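Local coordinates for putative outer membrane protein (LpxR) (Salmonella typhimurium, PDB 3FID) that probably removes acyl chains from lipid A as a metal-binding, lipopolysaccharide-modifying beta-barrel enzyme of the outer membrane, at residues Ser18-Tyr23 and Ser271-Val275; Phe176-Gly182 and Glu224-Lys230; Asn249-Tyr255 and Lys274-Arg280. All blocks are in the same frame, centred on the assembly; numbering follows the deposited sequence.

Contact 1 of 3, residues Ser18-Tyr23 and Ser271-Val275. With CXE (pentaethylene glycol monodecyl ether), chain L; CXE (pentaethylene glycol monodecyl ether), chain J.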
loop_
_atom_site.group_PDB
_atom_site.type_symbol
_atom_site.label_atom_id
_atom_site.label_comp_id
_atom_site.label_asym_id
_atom_site.label_seq_id
_atom_site.Cartn_x
_atom_site.Cartn_y
_atom_site.Cartn_z
ATOM N N SER A 18 -6.616 11.836 13.904
ATOM C CA SER A 18 -6.452 10.456 14.370
ATOM C C SER A 18 -5.082 9.928 13.942
ATOM O O SER A 18 -4.352 9.357 14.748
ATOM C CB SER A 18 -7.551 9.539 13.832
ATOM O OG SER A 18 -8.811 9.972 14.318
ATOM N N LEU A 19 -4.743 10.127 12.669
ATOM C CA LEU A 19 -3.417 9.712 12.148
ATOM C C LEU A 19 -2.242 10.333 12.927
ATOM O O LEU A 19 -1.255 9.636 13.261
ATOM C CB LEU A 19 -3.304 10.030 10.641
ATOM C CG LEU A 19 -2.137 9.403 9.863
ATOM C CD1 LEU A 19 -2.307 7.873 9.769
ATOM C CD2 LEU A 19 -2.078 10.065 8.468
ATOM N N ASN A 20 -2.349 11.632 13.201
ATOM C CA ASN A 20 -1.337 12.380 13.996
ATOM C C ASN A 20 -1.245 11.893 15.428
ATOM O O ASN A 20 -0.155 11.791 15.971
ATOM C CB ASN A 20 -1.627 13.886 14.039
ATOM C CG ASN A 20 -1.507 14.545 12.692
ATOM O OD1 ASN A 20 -1.011 13.950 11.743
ATOM N ND2 ASN A 20 -1.967 15.777 12.601
ATOM N N ALA A 21 -2.387 11.597 16.043
ATOM C CA ALA A 21 -2.374 11.073 17.412
ATOM C C ALA A 21 -1.709 9.693 17.441
ATOM O O ALA A 21 -0.953 9.352 18.374
ATOM C CB ALA A 21 -3.778 10.994 17.969
ATOM N N LEU A 22 -1.957 8.908 16.399
ATOM C CA LEU A 22 -1.443 7.557 16.351
ATOM C C LEU A 22 0.077 7.485 16.089
ATOM O O LEU A 22 0.786 6.734 16.751
ATOM C CB LEU A 22 -2.248 6.726 15.342
ATOM C CG LEU A 22 -1.951 5.226 15.176
ATOM C CD1 LEU A 22 -2.003 4.457 16.499
ATOM C CD2 LEU A 22 -2.922 4.638 14.115
ATOM N N TYR A 23 0.579 8.279 15.144
ATOM C CA TYR A 23 1.959 8.124 14.679
ATOM C C TYR A 23 2.834 9.359 14.944
ATOM O O TYR A 23 4.024 9.357 14.647
ATOM C CB TYR A 23 1.979 7.768 13.164
ATOM C CG TYR A 23 1.333 6.453 12.800
ATOM C CD1 TYR A 23 1.743 5.258 13.404
ATOM C CD2 TYR A 23 0.325 6.392 11.846
ATOM C CE1 TYR A 23 1.150 4.036 13.065
ATOM C CE2 TYR A 23 -0.271 5.172 11.500
ATOM C CZ TYR A 23 0.146 3.997 12.118
ATOM O OH TYR A 23 -0.469 2.781 11.763
ATOM N N SER A 271 -7.621 2.662 6.560
ATOM C CA SER A 271 -6.380 2.165 7.153
ATOM C C SER A 271 -5.451 3.360 7.421
ATOM O O SER A 271 -5.282 4.224 6.556
ATOM C CB SER A 271 -5.716 1.125 6.223
ATOM O OG SER A 271 -4.608 0.500 6.885
ATOM N N LEU A 272 -4.951 3.444 8.651
ATOM C CA LEU A 272 -4.008 4.473 9.088
ATOM C C LEU A 272 -2.624 3.869 9.111
ATOM O O LEU A 272 -2.354 2.949 9.912
ATOM C CB LEU A 272 -4.383 4.933 10.509
ATOM C CG LEU A 272 -5.831 5.433 10.753
ATOM C CD1 LEU A 272 -6.046 5.845 12.251
ATOM C CD2 LEU A 272 -6.203 6.576 9.893
ATOM N N ASN A 273 -1.727 4.395 8.278
ATOM C CA ASN A 273 -0.489 3.698 7.985
ATOM C C ASN A 273 0.744 4.514 8.280
ATOM O O ASN A 273 0.700 5.715 8.161
ATOM C CB ASN A 273 -0.489 3.252 6.521
ATOM C CG ASN A 273 -1.779 2.554 6.142
ATOM O OD1 ASN A 273 -2.238 1.661 6.853
ATOM N ND2 ASN A 273 -2.380 2.973 5.021
ATOM N N LYS A 274 1.826 3.844 8.696
ATOM C CA LYS A 274 3.121 4.512 8.827
ATOM C C LYS A 274 4.223 3.633 8.257
ATOM O O LYS A 274 4.299 2.437 8.548
ATOM C CB LYS A 274 3.455 4.859 10.284
ATOM C CG LYS A 274 4.737 5.742 10.409
ATOM C CD LYS A 274 5.141 5.992 11.840
ATOM C CE LYS A 274 6.140 4.912 12.304
ATOM N NZ LYS A 274 6.879 5.385 13.513
ATOM N N VAL A 275 5.109 4.243 7.472
ATOM C CA VAL A 275 6.271 3.533 6.987
ATOM C C VAL A 275 7.510 4.221 7.600
ATOM O O VAL A 275 7.615 5.459 7.535
ATOM C CB VAL A 275 6.300 3.541 5.434
ATOM C CG1 VAL A 275 7.610 2.946 4.893
ATOM C CG2 VAL A 275 5.053 2.742 4.850
HETATM C C1 CXE L . 2.649 -8.317 17.558
HETATM C C2 CXE L . 1.195 -8.033 17.220
HETATM C C3 CXE L . 1.097 -6.910 16.199
HETATM C C4 CXE L . 0.480 -5.638 16.760
HETATM C C5 CXE L . 1.341 -4.432 16.384
HETATM C C6 CXE L . 0.508 -3.285 15.812
HETATM C C7 CXE L . 1.151 -1.954 16.132
HETATM C C8 CXE L . 0.360 -0.799 15.569
HETATM C C9 CXE L . 0.421 0.384 16.517
HETATM C C10 CXE L . 1.100 1.607 15.903
HETATM O O11 CXE L . 1.734 2.339 16.950
HETATM C C12 CXE L . 2.483 3.481 16.527
HETATM C C13 CXE L . 3.858 3.114 15.974
HETATM O O14 CXE L . 4.748 2.765 17.038
HETATM C C15 CXE L . 6.109 2.652 16.607
HETATM C C1 CXE J . -9.041 1.580 13.836
HETATM C C2 CXE J . -9.554 2.732 13.002
HETATM C C3 CXE J . -9.943 3.877 13.922
HETATM C C4 CXE J . -10.271 5.126 13.126
HETATM C C5 CXE J . -10.759 6.229 14.050
HETATM C C6 CXE J . -10.988 7.509 13.261
HETATM C C7 CXE J . -11.884 8.499 14.001
HETATM C C8 CXE J . -12.453 9.501 13.007
HETATM C C9 CXE J . -12.709 10.851 13.654
HETATM C C10 CXE J . -13.327 11.803 12.643
HETATM O O11 CXE J . -14.022 12.811 13.367
HETATM C C12 CXE J . -14.707 13.739 12.522
HETATM C C13 CXE J . -15.110 14.925 13.383
HETATM O O HOH W 1 5.201 6.682 15.058
#
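Y23 and three leucines pack the last turns of helix 16-23 against strand 266-275, a largely buried helix-on-strand contact on the outer surface of the barrel wall. The short axes run 9.0 Å apart at closest approach and are inclined at 44°. L272 centres the apolar packing. Its CB meets L19 CD1 at 3.7 Å, the two side chains running antiparallel past each other, while its CD1 lies 3.8 Å from L22 CD2. CG of L22 stands anti to the backbone N (chi1 -176°), which carries the branch down to the strand and also sets CG over one face of the Y23 ring. K274 CB covers the opposite face, 3.5 Å from the ring centroid and nearly on its normal, a CH-pi contact that leaves the ring clamped between helix and strand. At the far end of the ring, Y23 OH donates to L272 O over 2.6 Å, approaching from above the carbonyl plane and not along a lone pair. Beyond CB the lysine chain bends at chi3 and its end leads away from the helix; NZ forms a salt bridge with D284 and donates to a water at 2.6 Å, which in turn donates to Y23 O. Detergent borders the contact: C12 of one molecule lies 3.7 Å from Y23 CD1, and a second molecule brings C7 to 3.4 Å from S18 OG. A short helix laid on the outer wall among bound detergent is consistent with a lipid-facing site at the membrane surface of an outer-membrane beta-barrel.

Contact 2 of 3, residues Phe176-Gly182 and Glu224-Lys230. With CXE (pentaethylene glycol monodecyl ether), chain M.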
loop_
_atom_site.group_PDB
_atom_site.type_symbol
_atom_site.label_atom_id
_atom_site.label_comp_id
_atom_site.label_asym_id
_atom_site.label_seq_id
_atom_site.Cartn_x
_atom_site.Cartn_y
_atom_site.Cartn_z
ATOM N N PHE A 176 11.177 -3.691 -7.253
ATOM C CA PHE A 176 11.244 -3.862 -5.787
ATOM C C PHE A 176 11.607 -5.295 -5.414
ATOM O O PHE A 176 11.128 -6.266 -6.028
ATOM C CB PHE A 176 9.900 -3.554 -5.103
ATOM C CG PHE A 176 9.316 -2.212 -5.459
ATOM C CD1 PHE A 176 9.658 -1.056 -4.734
ATOM C CD2 PHE A 176 8.422 -2.106 -6.515
ATOM C CE1 PHE A 176 9.096 0.178 -5.071
ATOM C CE2 PHE A 176 7.848 -0.899 -6.844
ATOM C CZ PHE A 176 8.174 0.260 -6.130
ATOM N N GLN A 177 12.399 -5.417 -4.359
ATOM C CA GLN A 177 12.821 -6.711 -3.884
ATOM C C GLN A 177 13.032 -6.602 -2.384
ATOM O O GLN A 177 13.774 -5.748 -1.918
ATOM C CB GLN A 177 14.076 -7.181 -4.618
ATOM C CG GLN A 177 14.479 -8.597 -4.269
ATOM C CD GLN A 177 15.130 -9.284 -5.454
ATOM O OE1 GLN A 177 14.474 -9.600 -6.450
ATOM N NE2 GLN A 177 16.437 -9.463 -5.373
ATOM N N TYR A 178 12.295 -7.423 -1.646
ATOM C CA TYR A 178 12.399 -7.475 -0.190
ATOM C C TYR A 178 11.859 -8.772 0.394
ATOM O O TYR A 178 11.157 -9.533 -0.281
ATOM C CB TYR A 178 11.749 -6.251 0.469
ATOM C CG TYR A 178 10.235 -6.156 0.363
ATOM C CD1 TYR A 178 9.631 -5.253 -0.516
ATOM C CD2 TYR A 178 9.398 -6.963 1.158
ATOM C CE1 TYR A 178 8.202 -5.137 -0.579
ATOM C CE2 TYR A 178 8.024 -6.863 1.090
ATOM C CZ TYR A 178 7.429 -5.942 0.221
ATOM O OH TYR A 178 6.041 -5.858 0.162
ATOM N N LEU A 179 12.226 -9.013 1.652
ATOM C CA LEU A 179 11.702 -10.126 2.432
ATOM C C LEU A 179 11.131 -9.509 3.705
ATOM O O LEU A 179 11.829 -8.762 4.393
ATOM C CB LEU A 179 12.815 -11.127 2.790
ATOM C CG LEU A 179 12.333 -12.325 3.635
ATOM C CD1 LEU A 179 11.377 -13.238 2.855
ATOM C CD2 LEU A 179 13.524 -13.146 4.220
ATOM N N GLY A 180 9.863 -9.775 3.984
ATOM C CA GLY A 180 9.202 -9.196 5.146
ATOM C C GLY A 180 8.661 -10.240 6.129
ATOM O O GLY A 180 8.343 -11.360 5.755
ATOM N N TYR A 181 8.549 -9.845 7.393
ATOM C CA TYR A 181 7.953 -10.701 8.422
ATOM C C TYR A 181 7.245 -9.802 9.405
ATOM O O TYR A 181 7.711 -8.711 9.718
ATOM C CB TYR A 181 9.007 -11.559 9.155
ATOM C CG TYR A 181 10.264 -10.818 9.561
ATOM C CD1 TYR A 181 10.448 -10.348 10.863
ATOM C CD2 TYR A 181 11.285 -10.587 8.618
ATOM C CE1 TYR A 181 11.642 -9.667 11.234
ATOM C CE2 TYR A 181 12.450 -9.906 8.964
ATOM C CZ TYR A 181 12.624 -9.455 10.268
ATOM O OH TYR A 181 13.800 -8.792 10.549
ATOM N N GLY A 182 6.097 -10.254 9.879
ATOM C CA GLY A 182 5.236 -9.398 10.654
ATOM C C GLY A 182 4.084 -10.149 11.240
ATOM O O GLY A 182 4.030 -11.386 11.214
ATOM N N GLU A 224 4.879 -4.984 10.014
ATOM C CA GLU A 224 5.730 -5.874 9.268
ATOM C C GLU A 224 7.105 -5.244 9.129
ATOM O O GLU A 224 7.219 -4.099 8.761
ATOM C CB GLU A 224 5.151 -6.149 7.870
ATOM C CG GLU A 224 6.065 -7.041 7.016
ATOM C CD GLU A 224 5.608 -7.178 5.565
ATOM O OE1 GLU A 224 5.926 -6.317 4.720
ATOM O OE2 GLU A 224 4.922 -8.169 5.267
ATOM N N ARG A 225 8.152 -5.991 9.445
ATOM C CA ARG A 225 9.504 -5.498 9.173
ATOM C C ARG A 225 10.000 -6.029 7.839
ATOM O O ARG A 225 10.063 -7.247 7.638
ATOM C CB ARG A 225 10.463 -5.953 10.292
ATOM C CG ARG A 225 11.949 -5.691 9.941
ATOM C CD ARG A 225 12.763 -5.546 11.223
ATOM N NE ARG A 225 12.313 -4.386 11.973
ATOM C CZ ARG A 225 12.805 -4.009 13.143
ATOM N NH1 ARG A 225 13.785 -4.713 13.704
ATOM N NH2 ARG A 225 12.323 -2.935 13.753
ATOM N N ARG A 226 10.430 -5.159 6.936
ATOM C CA ARG A 226 11.047 -5.727 5.738
ATOM C C ARG A 226 12.497 -5.384 5.518
ATOM O O ARG A 226 12.965 -4.305 5.900
ATOM C CB ARG A 226 10.215 -5.456 4.492
ATOM C CG ARG A 226 9.876 -4.026 4.295
ATOM C CD ARG A 226 8.752 -3.979 3.245
ATOM N NE ARG A 226 8.615 -2.663 2.656
ATOM C CZ ARG A 226 7.606 -1.816 2.890
ATOM N NH1 ARG A 226 7.566 -0.646 2.249
ATOM N NH2 ARG A 226 6.636 -2.128 3.726
ATOM N N GLU A 227 13.215 -6.355 4.963
ATOM C CA GLU A 227 14.635 -6.211 4.653
ATOM C C GLU A 227 14.712 -5.962 3.162
ATOM O O GLU A 227 14.351 -6.819 2.369
ATOM C CB GLU A 227 15.381 -7.484 5.018
ATOM C CG GLU A 227 16.870 -7.322 5.033
ATOM C CD GLU A 227 17.364 -6.406 6.173
ATOM O OE1 GLU A 227 18.570 -6.071 6.111
ATOM O OE2 GLU A 227 16.555 -6.024 7.088
ATOM N N VAL A 228 15.158 -4.766 2.802
ATOM C CA VAL A 228 14.960 -4.242 1.456
ATOM C C VAL A 228 16.259 -4.430 0.654
ATOM O O VAL A 228 17.343 -3.982 1.079
ATOM C CB VAL A 228 14.545 -2.743 1.507
ATOM C CG1 VAL A 228 14.375 -2.169 0.081
ATOM C CG2 VAL A 228 13.240 -2.567 2.308
ATOM N N ASP A 229 16.134 -5.110 -0.479
ATOM C CA ASP A 229 17.226 -5.286 -1.414
ATOM C C ASP A 229 17.163 -4.229 -2.521
ATOM O O ASP A 229 18.182 -3.624 -2.896
ATOM C CB ASP A 229 17.175 -6.694 -2.030
ATOM C CG ASP A 229 18.281 -6.910 -3.066
ATOM O OD1 ASP A 229 17.952 -7.227 -4.234
ATOM O OD2 ASP A 229 19.480 -6.730 -2.713
ATOM N N LYS A 230 15.969 -4.005 -3.065
ATOM C CA LYS A 230 15.784 -3.022 -4.146
ATOM C C LYS A 230 14.593 -2.125 -3.896
ATOM O O LYS A 230 13.551 -2.575 -3.426
ATOM C CB LYS A 230 15.518 -3.699 -5.505
ATOM C CG LYS A 230 16.629 -4.597 -6.035
ATOM C CD LYS A 230 16.294 -4.984 -7.503
ATOM C CE LYS A 230 17.316 -5.932 -8.102
ATOM N NZ LYS A 230 16.835 -7.342 -8.148
HETATM C C1 CXE M . 2.353 -27.708 4.405
HETATM C C2 CXE M . 3.554 -26.805 4.601
HETATM C C3 CXE M . 3.391 -25.913 5.833
HETATM C C4 CXE M . 3.939 -24.503 5.604
HETATM C C5 CXE M . 4.270 -23.797 6.918
HETATM C C6 CXE M . 4.373 -22.290 6.695
HETATM C C7 CXE M . 4.354 -21.470 7.987
HETATM C C8 CXE M . 4.869 -20.053 7.717
HETATM C C9 CXE M . 4.458 -19.022 8.770
HETATM C C10 CXE M . 5.637 -18.130 9.148
HETATM O O11 CXE M . 5.211 -17.092 10.029
HETATM C C12 CXE M . 6.190 -16.755 11.027
HETATM C C13 CXE M . 6.627 -15.282 10.933
HETATM O O14 CXE M . 6.790 -14.698 12.231
HETATM C C15 CXE M . 7.044 -13.290 12.198
HETATM C C16 CXE M . 6.454 -12.576 13.420
HETATM O O17 CXE M . 7.320 -11.498 13.805
HETATM C C18 CXE M . 6.666 -10.265 14.139
HETATM C C19 CXE M . 7.705 -9.180 14.447
HETATM O O20 CXE M . 7.573 -8.061 13.555
HETATM C C21 CXE M . 8.612 -7.082 13.671
HETATM C C22 CXE M . 7.969 -5.781 14.134
HETATM O O23 CXE M . 8.892 -4.697 14.169
HETATM C C24 CXE M . 8.527 -3.728 15.149
HETATM C C25 CXE M . 9.713 -3.495 16.061
HETATM O O26 CXE M . 9.315 -2.683 17.152
HETATM O O HOH W 2 4.899 -7.042 2.276
#
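Strands 176-188 and 215-228 run antiparallel here, their short axes 4.4 Å apart and 160° between directions, with paired backbone bonds joining L179 to E227 and Y181 to R225. Near the end of the second strand Q177 O accepts two bonds, from D229 N and K230 N, at 2.8 and 3.0 Å. This is a classic beta bulge, placed where the chain turns a corner in this meander of neighbouring barrel strands. Beside it the Q177 amide and D229 carboxylate lie alongside each other with planes 16° apart, linked by a weak NE2 to OD1 bond; Q177 OE1 is held by G173 N. On the face shared by Y178, R226 and E224, R226 CD sits over the centre of the Y178 ring, 3.6 Å from its centroid. The arginine's NH2 continues to a salt bridge with E254. A water in the plane of the Y178 ring accepts from its OH and donates to E224 OE1, both at 2.7 Å. On the other face the R225 chain runs alongside Y181, bringing CD to 3.5 Å from Y181 OH; its NE pairs with D253, and a detergent ether oxygen, O23, lies over one face of its guanidinium.

Contact 3 of 3, residues Asn249-Tyr255 and Lys274-Arg280. With CXE (pentaethylene glycol monodecyl ether), chain L.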
loop_
_atom_site.group_PDB
_atom_site.type_symbol
_atom_site.label_atom_id
_atom_site.label_comp_id
_atom_site.label_asym_id
_atom_site.label_seq_id
_atom_site.Cartn_x
_atom_site.Cartn_y
_atom_site.Cartn_z
ATOM N N ASN A 249 17.621 2.748 3.283
ATOM C CA ASN A 249 17.750 2.018 4.539
ATOM C C ASN A 249 17.290 0.608 4.244
ATOM O O ASN A 249 16.254 0.404 3.591
ATOM C CB ASN A 249 16.847 2.605 5.608
ATOM C CG ASN A 249 17.392 3.877 6.205
ATOM O OD1 ASN A 249 18.605 4.105 6.245
ATOM N ND2 ASN A 249 16.493 4.701 6.731
ATOM N N LYS A 250 18.066 -0.354 4.705
ATOM C CA LYS A 250 17.790 -1.743 4.408
ATOM C C LYS A 250 16.689 -2.352 5.274
ATOM O O LYS A 250 16.126 -3.365 4.900
ATOM C CB LYS A 250 19.083 -2.560 4.481
ATOM C CG LYS A 250 20.111 -1.986 3.478
ATOM C CD LYS A 250 20.772 -3.072 2.679
ATOM C CE LYS A 250 22.163 -3.408 3.200
ATOM N NZ LYS A 250 23.187 -2.455 2.707
ATOM N N THR A 251 16.399 -1.746 6.422
ATOM C CA THR A 251 15.334 -2.225 7.303
ATOM C C THR A 251 14.236 -1.181 7.401
ATOM O O THR A 251 14.477 -0.019 7.785
ATOM C CB THR A 251 15.880 -2.601 8.706
ATOM O OG1 THR A 251 16.973 -3.511 8.537
ATOM C CG2 THR A 251 14.825 -3.277 9.497
ATOM N N VAL A 252 13.023 -1.603 7.020
ATOM C CA VAL A 252 11.877 -0.701 6.932
ATOM C C VAL A 252 10.666 -1.393 7.603
ATOM O O VAL A 252 10.322 -2.533 7.279
ATOM C CB VAL A 252 11.567 -0.314 5.430
ATOM C CG1 VAL A 252 10.231 0.442 5.318
ATOM C CG2 VAL A 252 12.682 0.542 4.833
ATOM N N ASP A 253 10.038 -0.697 8.539
ATOM C CA ASP A 253 8.853 -1.204 9.233
ATOM C C ASP A 253 7.626 -0.502 8.711
ATOM O O ASP A 253 7.663 0.707 8.443
ATOM C CB ASP A 253 8.947 -0.928 10.734
ATOM C CG ASP A 253 10.061 -1.699 11.400
ATOM O OD1 ASP A 253 10.522 -2.697 10.820
ATOM O OD2 ASP A 253 10.469 -1.290 12.508
ATOM N N GLU A 254 6.538 -1.258 8.577
ATOM C CA GLU A 254 5.239 -0.703 8.172
ATOM C C GLU A 254 4.150 -1.045 9.196
ATOM O O GLU A 254 3.932 -2.231 9.519
ATOM C CB GLU A 254 4.823 -1.212 6.789
ATOM C CG GLU A 254 3.441 -0.639 6.313
ATOM C CD GLU A 254 3.108 -1.027 4.899
ATOM O OE1 GLU A 254 3.987 -0.893 4.041
ATOM O OE2 GLU A 254 1.951 -1.425 4.632
ATOM N N TYR A 255 3.481 -0.014 9.698
ATOM C CA TYR A 255 2.402 -0.163 10.677
ATOM C C TYR A 255 1.074 0.128 10.005
ATOM O O TYR A 255 0.978 1.056 9.200
ATOM C CB TYR A 255 2.595 0.850 11.809
ATOM C CG TYR A 255 3.809 0.567 12.637
ATOM C CD1 TYR A 255 3.688 -0.143 13.832
ATOM C CD2 TYR A 255 5.091 1.009 12.242
ATOM C CE1 TYR A 255 4.785 -0.406 14.624
ATOM C CE2 TYR A 255 6.209 0.745 13.037
ATOM C CZ TYR A 255 6.042 0.023 14.218
ATOM O OH TYR A 255 7.115 -0.292 15.036
ATOM N N LYS A 274 1.826 3.844 8.696
ATOM C CA LYS A 274 3.121 4.512 8.827
ATOM C C LYS A 274 4.223 3.633 8.257
ATOM O O LYS A 274 4.299 2.437 8.548
ATOM C CB LYS A 274 3.455 4.859 10.284
ATOM C CG LYS A 274 4.737 5.742 10.409
ATOM C CD LYS A 274 5.141 5.992 11.840
ATOM C CE LYS A 274 6.140 4.912 12.304
ATOM N NZ LYS A 274 6.879 5.385 13.513
ATOM N N VAL A 275 5.109 4.243 7.472
ATOM C CA VAL A 275 6.271 3.533 6.987
ATOM C C VAL A 275 7.510 4.221 7.600
ATOM O O VAL A 275 7.615 5.459 7.535
ATOM C CB VAL A 275 6.300 3.541 5.434
ATOM C CG1 VAL A 275 7.610 2.946 4.893
ATOM C CG2 VAL A 275 5.053 2.742 4.850
ATOM N N THR A 276 8.398 3.456 8.224
ATOM C CA THR A 276 9.610 4.061 8.798
ATOM C C THR A 276 10.593 4.517 7.711
ATOM O O THR A 276 10.532 4.059 6.575
ATOM C CB THR A 276 10.306 3.192 9.882
ATOM O OG1 THR A 276 10.884 2.023 9.291
ATOM C CG2 THR A 276 9.286 2.807 10.979
ATOM N N SER A 277 11.462 5.457 8.054
ATOM C CA SER A 277 12.392 6.038 7.098
ATOM C C SER A 277 12.944 5.037 6.068
ATOM O O SER A 277 13.635 4.075 6.416
ATOM C CB SER A 277 13.572 6.696 7.831
ATOM O OG SER A 277 14.373 7.405 6.894
ATOM N N GLU A 278 12.704 5.305 4.796
ATOM C CA GLU A 278 13.244 4.419 3.726
ATOM C C GLU A 278 14.652 4.756 3.211
ATOM O O GLU A 278 15.207 4.037 2.373
ATOM C CB GLU A 278 12.251 4.390 2.562
ATOM C CG GLU A 278 10.924 3.752 3.003
ATOM C CD GLU A 278 10.003 3.512 1.820
ATOM O OE1 GLU A 278 9.465 4.484 1.301
ATOM O OE2 GLU A 278 9.841 2.342 1.413
ATOM N N PHE A 279 15.213 5.860 3.697
ATOM C CA PHE A 279 16.584 6.226 3.342
ATOM C C PHE A 279 17.236 7.053 4.428
ATOM O O PHE A 279 16.562 7.679 5.272
ATOM C CB PHE A 279 16.673 6.939 1.981
ATOM C CG PHE A 279 15.740 8.090 1.836
ATOM C CD1 PHE A 279 14.406 7.884 1.439
ATOM C CD2 PHE A 279 16.180 9.401 2.054
ATOM C CE1 PHE A 279 13.541 8.954 1.301
ATOM C CE2 PHE A 279 15.293 10.490 1.913
ATOM C CZ PHE A 279 13.995 10.264 1.540
ATOM N N ARG A 280 18.565 7.057 4.414
ATOM C CA ARG A 280 19.305 7.554 5.579
ATOM C C ARG A 280 18.892 8.965 5.989
ATOM O O ARG A 280 18.777 9.275 7.188
ATOM C CB ARG A 280 20.819 7.511 5.307
ATOM C CG ARG A 280 21.353 6.134 5.087
ATOM C CD ARG A 280 22.846 6.173 5.202
ATOM N NE ARG A 280 23.417 4.857 4.924
ATOM C CZ ARG A 280 24.713 4.611 4.993
ATOM N NH1 ARG A 280 25.155 3.404 4.733
ATOM N NH2 ARG A 280 25.550 5.596 5.312
HETATM C C1 CXE L . 2.649 -8.317 17.558
HETATM C C2 CXE L . 1.195 -8.033 17.220
HETATM C C3 CXE L . 1.097 -6.910 16.199
HETATM C C4 CXE L . 0.480 -5.638 16.760
HETATM C C5 CXE L . 1.341 -4.432 16.384
HETATM C C6 CXE L . 0.508 -3.285 15.812
HETATM C C7 CXE L . 1.151 -1.954 16.132
HETATM C C8 CXE L . 0.360 -0.799 15.569
HETATM C C9 CXE L . 0.421 0.384 16.517
HETATM C C10 CXE L . 1.100 1.607 15.903
HETATM O O11 CXE L . 1.734 2.339 16.950
HETATM C C12 CXE L . 2.483 3.481 16.527
HETATM C C13 CXE L . 3.858 3.114 15.974
HETATM O O14 CXE L . 4.748 2.765 17.038
HETATM C C15 CXE L . 6.109 2.652 16.607
HETATM O O HOH W 3 14.496 1.419 1.699
HETATM O O HOH W 4 16.747 7.253 8.443
HETATM O O HOH W 5 21.438 2.747 4.938
HETATM O O HOH W 6 13.393 2.310 8.471
#
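With chi1 at -77°, N249 holds CG anti to its carbonyl carbon and swings its amide across to the turn at S277, while T276 places OG1 between its own N and carbonyl carbon (chi1 69°), facing D253. N249 ND2 donates to S277 O at 2.9 Å; the bond is almost straight and lies in the amide plane, but it meets the carbonyl from well above its plane. The backbone N of N249 reaches E278 O in a similar way, so its backbone and amide nitrogens both bind the opposing loop. Farther along the strand, T276 is gripped twice by D253: its N donates to D253 O, nearly along the C=O axis, and its OG1 accepts from D253 N, each at 2.9 Å. A side-chain hydroxyl thus replaces the backbone carbonyl as strand pairing gives way to loop. The same OG1 donates to a water at 2.7 Å that bridges on to T251 O and S277 O. V252 CG1 packs on V275 CG1 at 3.6 Å. Regular antiparallel pairing covers E254 with V275 and Y255 with K274, Y255 N bonding to K274 O at 2.8 Å; the Y255 ring lies beside the lysine chain, CD2 to CE, and carries detergent atom C13 over one face. The contact joins the open end of hairpin 251-263 and 266-275. Strand 215-228 flanks it through R225 and R226, which pair with D253 and E254, E254 OE2 also pairing with R256; strand 285-295 borders V275, and Y23 of helix 16-23 packs against Y255.

How the contacts relate
From the N terminus, helix 16-23 comes first, and contact 1 closes the longest loop by bringing it onto strand 266-275 near the end of the chain. Contact 2, between neighbouring strands 176-188 and 215-228, is nested inside that loop. Contact 3 follows in series, joining strand 251-263 to the next strand and its loop; it ends on the same part of the chain as contact 1, sharing K274 and V275. Strand 251-263 sits between the other two sites: R226 N probably bonds to V252 O, while Y23 OH lies 3.4 Å from Y255 O. The three contacts thus connect consecutive barrel strands with the outer helix, and contacts 1 and 3 touch one detergent molecule.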